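Local coordinates for SusD-like protein BACOVA_02651 (Bacteroides ovatus, PDB 5E75), which binds polysaccharide at the cell surface and probably captures xyloglucan before its transport into the periplasm for degradation, at residues N87-A92 with T107-E112; G78-V83 with I132-N137. All coordinates share one frame; numbering follows the deposited sequence.

Contact 1. Residues N87-A92 with T107-E112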
loop_
_atom_site.group_PDB
_atom_site.type_symbol
_atom_site.label_atom_id
_atom_site.label_comp_id
_atom_site.label_asym_id
_atom_site.label_seq_id
_atom_site.Cartn_x
_atom_site.Cartn_y
_atom_site.Cartn_z
ATOM N N ASN A 87 -13.616 17.244 0.644
ATOM C CA ASN A 87 -14.344 18.371 1.232
ATOM C C ASN A 87 -15.162 19.129 0.173
ATOM O O ASN A 87 -16.310 19.518 0.417
ATOM C CB ASN A 87 -13.383 19.312 1.960
ATOM C CG ASN A 87 -12.735 18.667 3.160
ATOM O OD1 ASN A 87 -13.184 17.621 3.640
ATOM N ND2 ASN A 87 -11.691 19.301 3.667
ATOM N N SER A 88 -14.587 19.292 -1.009
ATOM C CA SER A 88 -15.289 19.970 -2.096
ATOM C C SER A 88 -16.505 19.177 -2.553
ATOM O O SER A 88 -17.570 19.763 -2.814
ATOM C CB SER A 88 -14.359 20.221 -3.265
ATOM O OG SER A 88 -13.401 21.212 -2.948
ATOM N N VAL A 89 -16.369 17.860 -2.671
ATOM C CA VAL A 89 -17.506 17.008 -3.006
ATOM C C VAL A 89 -18.622 17.123 -1.967
ATOM O O VAL A 89 -19.793 17.262 -2.316
ATOM C CB VAL A 89 -17.067 15.524 -3.143
ATOM C CG1 VAL A 89 -18.266 14.577 -3.154
ATOM C CG2 VAL A 89 -16.246 15.354 -4.388
ATOM N N ILE A 90 -18.281 17.067 -0.687
ATOM C CA ILE A 90 -19.285 17.163 0.364
ATOM C C ILE A 90 -20.016 18.508 0.242
ATOM O O ILE A 90 -21.245 18.565 0.341
ATOM C CB ILE A 90 -18.646 16.961 1.758
ATOM C CG1 ILE A 90 -18.144 15.519 1.912
ATOM C CG2 ILE A 90 -19.639 17.275 2.872
ATOM C CD1 ILE A 90 -17.172 15.350 3.064
ATOM N N ASN A 91 -19.260 19.570 -0.003
ATOM C CA ASN A 91 -19.851 20.905 -0.190
ATOM C C ASN A 91 -20.747 20.940 -1.425
ATOM O O ASN A 91 -21.836 21.520 -1.383
ATOM C CB ASN A 91 -18.746 21.969 -0.291
ATOM C CG ASN A 91 -19.280 23.373 -0.626
ATOM O OD1 ASN A 91 -19.809 24.057 0.238
ATOM N ND2 ASN A 91 -19.113 23.797 -1.876
ATOM N N ALA A 92 -20.301 20.344 -2.524
ATOM C CA ALA A 92 -21.082 20.347 -3.766
ATOM C C ALA A 92 -22.404 19.604 -3.610
ATOM O O ALA A 92 -23.420 19.997 -4.210
ATOM C CB ALA A 92 -20.282 19.756 -4.910
ATOM N N THR A 107 -26.016 10.775 -0.441
ATOM C CA THR A 107 -25.337 10.111 0.659
ATOM C C THR A 107 -24.227 9.184 0.181
ATOM O O THR A 107 -23.210 9.057 0.854
ATOM C CB THR A 107 -26.322 9.335 1.565
ATOM O OG1 THR A 107 -27.071 8.376 0.805
ATOM C CG2 THR A 107 -27.293 10.298 2.253
ATOM N N LYS A 108 -24.404 8.554 -0.978
ATOM C CA LYS A 108 -23.334 7.757 -1.568
ATOM C C LYS A 108 -22.131 8.645 -1.888
ATOM O O LYS A 108 -20.982 8.265 -1.630
ATOM C CB LYS A 108 -23.844 7.050 -2.824
ATOM C CG LYS A 108 -22.796 6.287 -3.612
ATOM C CD LYS A 108 -23.499 5.505 -4.706
ATOM C CE LYS A 108 -22.564 5.137 -5.832
ATOM N NZ LYS A 108 -21.911 6.312 -6.501
ATOM N N ALA A 109 -22.378 9.826 -2.445
ATOM C CA ALA A 109 -21.287 10.726 -2.795
ATOM C C ALA A 109 -20.538 11.218 -1.556
ATOM O O ALA A 109 -19.299 11.253 -1.534
ATOM C CB ALA A 109 -21.820 11.925 -3.597
ATOM N N ILE A 110 -21.281 11.601 -0.521
ATOM C CA ILE A 110 -20.660 11.994 0.736
ATOM C C ILE A 110 -19.877 10.821 1.308
ATOM O O ILE A 110 -18.762 11.000 1.810
ATOM C CB ILE A 110 -21.699 12.506 1.755
ATOM C CG1 ILE A 110 -22.320 13.808 1.234
ATOM C CG2 ILE A 110 -21.053 12.753 3.117
ATOM C CD1 ILE A 110 -23.618 14.208 1.965
ATOM N N ALA A 111 -20.444 9.624 1.228
ATOM C CA ALA A 111 -19.771 8.439 1.763
ATOM C C ALA A 111 -18.471 8.126 1.020
ATOM O O ALA A 111 -17.478 7.763 1.648
ATOM C CB ALA A 111 -20.705 7.229 1.730
ATOM N N GLU A 112 -18.467 8.260 -0.308
ATOM C CA GLU A 112 -17.238 8.020 -1.055
ATOM C C GLU A 112 -16.191 9.063 -0.693
ATOM O O GLU A 112 -15.013 8.725 -0.521
ATOM C CB GLU A 112 -17.522 8.047 -2.550
ATOM C CG GLU A 112 -18.353 6.878 -3.034
ATOM C CD GLU A 112 -18.684 7.009 -4.504
ATOM O OE1 GLU A 112 -19.454 7.922 -4.873
ATOM O OE2 GLU A 112 -18.130 6.250 -5.311
#

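Contact 2. Residues G78-V83 with I132-N137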
loop_
_atom_site.group_PDB
_atom_site.type_symbol
_atom_site.label_atom_id
_atom_site.label_comp_id
_atom_site.label_asym_id
_atom_site.label_seq_id
_atom_site.Cartn_x
_atom_site.Cartn_y
_atom_site.Cartn_z
ATOM N N GLY A 78 -0.331 15.195 -2.218
ATOM C CA GLY A 78 -1.278 14.205 -2.682
ATOM C C GLY A 78 -2.348 13.854 -1.678
ATOM O O GLY A 78 -3.536 13.855 -1.995
ATOM N N PHE A 79 -1.942 13.554 -0.437
ATOM C CA PHE A 79 -2.916 13.192 0.563
ATOM C C PHE A 79 -3.829 14.381 0.848
ATOM O O PHE A 79 -5.037 14.191 0.981
ATOM C CB PHE A 79 -2.238 12.709 1.850
ATOM C CG PHE A 79 -1.452 11.428 1.691
ATOM C CD1 PHE A 79 -2.023 10.286 1.138
ATOM C CD2 PHE A 79 -0.141 11.368 2.097
ATOM C CE1 PHE A 79 -1.280 9.103 0.993
ATOM C CE2 PHE A 79 0.599 10.199 1.950
ATOM C CZ PHE A 79 0.024 9.072 1.405
ATOM N N TYR A 80 -3.264 15.588 0.940
ATOM C CA TYR A 80 -4.124 16.756 1.154
ATOM C C TYR A 80 -4.995 17.077 -0.064
ATOM O O TYR A 80 -6.061 17.650 0.091
ATOM C CB TYR A 80 -3.340 17.979 1.674
ATOM C CG TYR A 80 -3.198 17.898 3.172
ATOM C CD1 TYR A 80 -4.295 18.105 3.991
ATOM C CD2 TYR A 80 -2.001 17.525 3.776
ATOM C CE1 TYR A 80 -4.208 18.000 5.353
ATOM C CE2 TYR A 80 -1.911 17.407 5.170
ATOM C CZ TYR A 80 -3.024 17.658 5.935
ATOM O OH TYR A 80 -2.947 17.538 7.310
ATOM N N SER A 81 -4.579 16.663 -1.252
ATOM C CA SER A 81 -5.446 16.784 -2.426
ATOM C C SER A 81 -6.676 15.888 -2.294
ATOM O O SER A 81 -7.790 16.265 -2.660
ATOM C CB SER A 81 -4.677 16.447 -3.707
ATOM O OG SER A 81 -3.753 17.465 -4.043
ATOM N N VAL A 82 -6.490 14.684 -1.761
ATOM C CA VAL A 82 -7.628 13.813 -1.478
ATOM C C VAL A 82 -8.562 14.467 -0.454
ATOM O O VAL A 82 -9.788 14.494 -0.637
ATOM C CB VAL A 82 -7.188 12.402 -0.974
ATOM C CG1 VAL A 82 -8.409 11.545 -0.671
ATOM C CG2 VAL A 82 -6.314 11.698 -1.996
ATOM N N VAL A 83 -7.995 14.974 0.634
ATOM C CA VAL A 83 -8.792 15.580 1.679
ATOM C C VAL A 83 -9.577 16.761 1.131
ATOM O O VAL A 83 -10.782 16.860 1.363
ATOM C CB VAL A 83 -7.905 16.050 2.861
ATOM C CG1 VAL A 83 -8.721 16.863 3.875
ATOM C CG2 VAL A 83 -7.210 14.839 3.527
ATOM N N ILE A 132 -2.788 17.966 10.203
ATOM C CA ILE A 132 -3.856 18.949 10.346
ATOM C C ILE A 132 -5.172 18.355 9.841
ATOM O O ILE A 132 -5.272 17.986 8.665
ATOM C CB ILE A 132 -3.525 20.215 9.534
ATOM C CG1 ILE A 132 -2.188 20.795 9.995
ATOM C CG2 ILE A 132 -4.625 21.246 9.680
ATOM C CD1 ILE A 132 -1.599 21.839 9.067
ATOM N N LEU A 133 -6.164 18.259 10.720
ATOM C CA LEU A 133 -7.498 17.790 10.353
ATOM C C LEU A 133 -8.323 18.937 9.786
ATOM O O LEU A 133 -8.367 20.027 10.369
ATOM C CB LEU A 133 -8.186 17.195 11.585
ATOM C CG LEU A 133 -7.507 15.928 12.132
ATOM C CD1 LEU A 133 -8.165 15.542 13.446
ATOM C CD2 LEU A 133 -7.586 14.786 11.122
ATOM N N ILE A 134 -8.924 18.698 8.621
ATOM C CA ILE A 134 -9.625 19.741 7.862
ATOM C C ILE A 134 -10.937 19.223 7.311
ATOM O O ILE A 134 -10.946 18.269 6.522
ATOM C CB ILE A 134 -8.825 20.200 6.615
ATOM C CG1 ILE A 134 -7.411 20.605 6.979
ATOM C CG2 ILE A 134 -9.567 21.375 5.926
ATOM C CD1 ILE A 134 -6.527 20.770 5.779
ATOM N N GLU A 135 -12.040 19.857 7.710
ATOM C CA GLU A 135 -13.344 19.591 7.107
ATOM C C GLU A 135 -13.851 20.761 6.261
ATOM O O GLU A 135 -14.747 20.572 5.448
ATOM C CB GLU A 135 -14.398 19.299 8.167
ATOM C CG GLU A 135 -14.172 18.054 8.975
ATOM C CD GLU A 135 -15.215 17.875 10.052
ATOM O OE1 GLU A 135 -16.373 17.530 9.720
ATOM O OE2 GLU A 135 -14.878 18.102 11.234
ATOM N N ASP A 136 -13.286 21.953 6.477
ATOM C CA ASP A 136 -13.732 23.177 5.796
ATOM C C ASP A 136 -12.557 23.760 5.027
ATOM O O ASP A 136 -11.665 24.373 5.611
ATOM C CB ASP A 136 -14.238 24.192 6.832
ATOM C CG ASP A 136 -14.834 25.444 6.203
ATOM O OD1 ASP A 136 -14.665 25.651 4.990
ATOM O OD2 ASP A 136 -15.492 26.212 6.938
ATOM N N ASN A 137 -12.564 23.569 3.717
ATOM C CA ASN A 137 -11.492 24.086 2.876
ATOM C C ASN A 137 -11.328 25.599 3.009
ATOM O O ASN A 137 -10.224 26.101 2.885
ATOM C CB ASN A 137 -11.727 23.764 1.407
ATOM C CG ASN A 137 -11.552 22.297 1.084
ATOM O OD1 ASN A 137 -10.959 21.536 1.856
ATOM N ND2 ASN A 137 -12.037 21.898 -0.078
#

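Contact 1. Residues N87-A92 with T107-E112
Val89 and Ile90 of one helix lean on Ala109 and Ile110 of the other in an apolar meeting of methyl and methylene groups, one of them set against a backbone carbonyl. The alpha carbons of Ile90 and Ile110, 5.4 Å apart, mark the closest approach of the two backbones within the segments, and both isoleucine side chains leave to the side of the line between the helices instead of pointing across it. In the buried half, Val89 turns CG1 anti to its own backbone nitrogen (chi1 166°), and this methyl comes down beside the carbonyl oxygen of Ala109, with 3.8 Å between Val89 CG1 and Ala109 O. Ala109 suits the spot because it has a single methyl; its CB lies 4.5 Å from Val89 CG1, a loose touch beside the nearer carbonyl. Thr24 of helix 17-24 packs on both side chains.

The two segments belong to helices 70-95 and 103-125, which run in roughly opposite directions and form a helical hairpin, in keeping with the TPR-like helical architecture of the SusD family. On the less buried half the isoleucines meet as like partners: both place CG1 anti to the carbonyl carbon, and the two side chains cross at about a right angle. Ile90 CG1 faces the branch methyl Ile110 CG2 at 4.2 Å, an easy van der Waals contact, and Tyr164 of helix 151-168 touches Ile110 as well.

Beyond the methyls, polar groups take over. Along the far flank of helix 103-125, Lys108 reaches one turn ahead to form a salt bridge with Glu112, its hydrogen bond weak at 3.4 Å from Lys108 NZ to Glu112 OE1, while Glu112 OE2 is held by Arg177 and Tyr28. Ser88 and Asn91 are exposed on helix 70-95, and Ser88 OG bonds back to Thr84 O.

Contact 2. Residues G78-V83 with I132-N137
Tyr80 reaches from the helix to the backbone of Ile132, giving its hydroxyl proton to the carbonyl oxygen; Tyr80 OH and Ile132 O are 2.7 Å apart. The angle at the carbonyl is 117° and the donor lies 17° from the carbonyl plane, so the approach is bent and only slightly tilted. Ile132 O in turn sits at the edge of the ring, near its plane. A long, rigid side chain ending in a donor suits this place, for it carries the donor from the helix to the loop backbone.

Ile134 also packs against the ring, CD1 coming obliquely to within 3.6 Å of Tyr80 CE1, the two side chains crossing at about a right angle. One turn further along the helix, Val83 points at the same loop. Its CG1, set anti to the backbone nitrogen (chi1 172°), lies 3.7 Å from Ile134 O and 4.3 Å from Ile134 CB, so Ile134 is touched by both residues.

In the next shell, Tyr121 and Met124 of helix 103-125 pack against Tyr80, and Tyr121 OH gives Ile132 O a second hydrogen bond. Further along the loop, Asp136 N-caps helix 137-142 through the backbone nitrogen of Gln138.

With a phenylalanine at Tyr80, Ile132 O would probably lose one of its two hydroxyl donors, and the irregular loop a direct bond to helix 70-95. Chemically, this contact fastens a segment without regular secondary structure by side-chain-to-backbone bonding, with apolar packing alongside.

Overall arrangement
Contacts 1 and 2 draw on successive parts of helix 70-95, with centres 13 Å apart. Contact 1 pairs the later part with helix 103-125, the next helix in sequence, whereas contact 2 pairs the earlier part with the loop that follows that second helix. Asn87 joins them: its ND2 lies 3.0 Å from Asn137 OD1 and 3.1 Å from Ile134 O, both probable hydrogen bonds, while its OD1 accepts from Arg117 on helix 103-125. The two centres lie about 24 and 20 Å from the centre of the chain, on the same side. A bound 1,2-ethanediol, probably from the crystallisation liquor, approaches the Tyr80 side chain to about 4 Å.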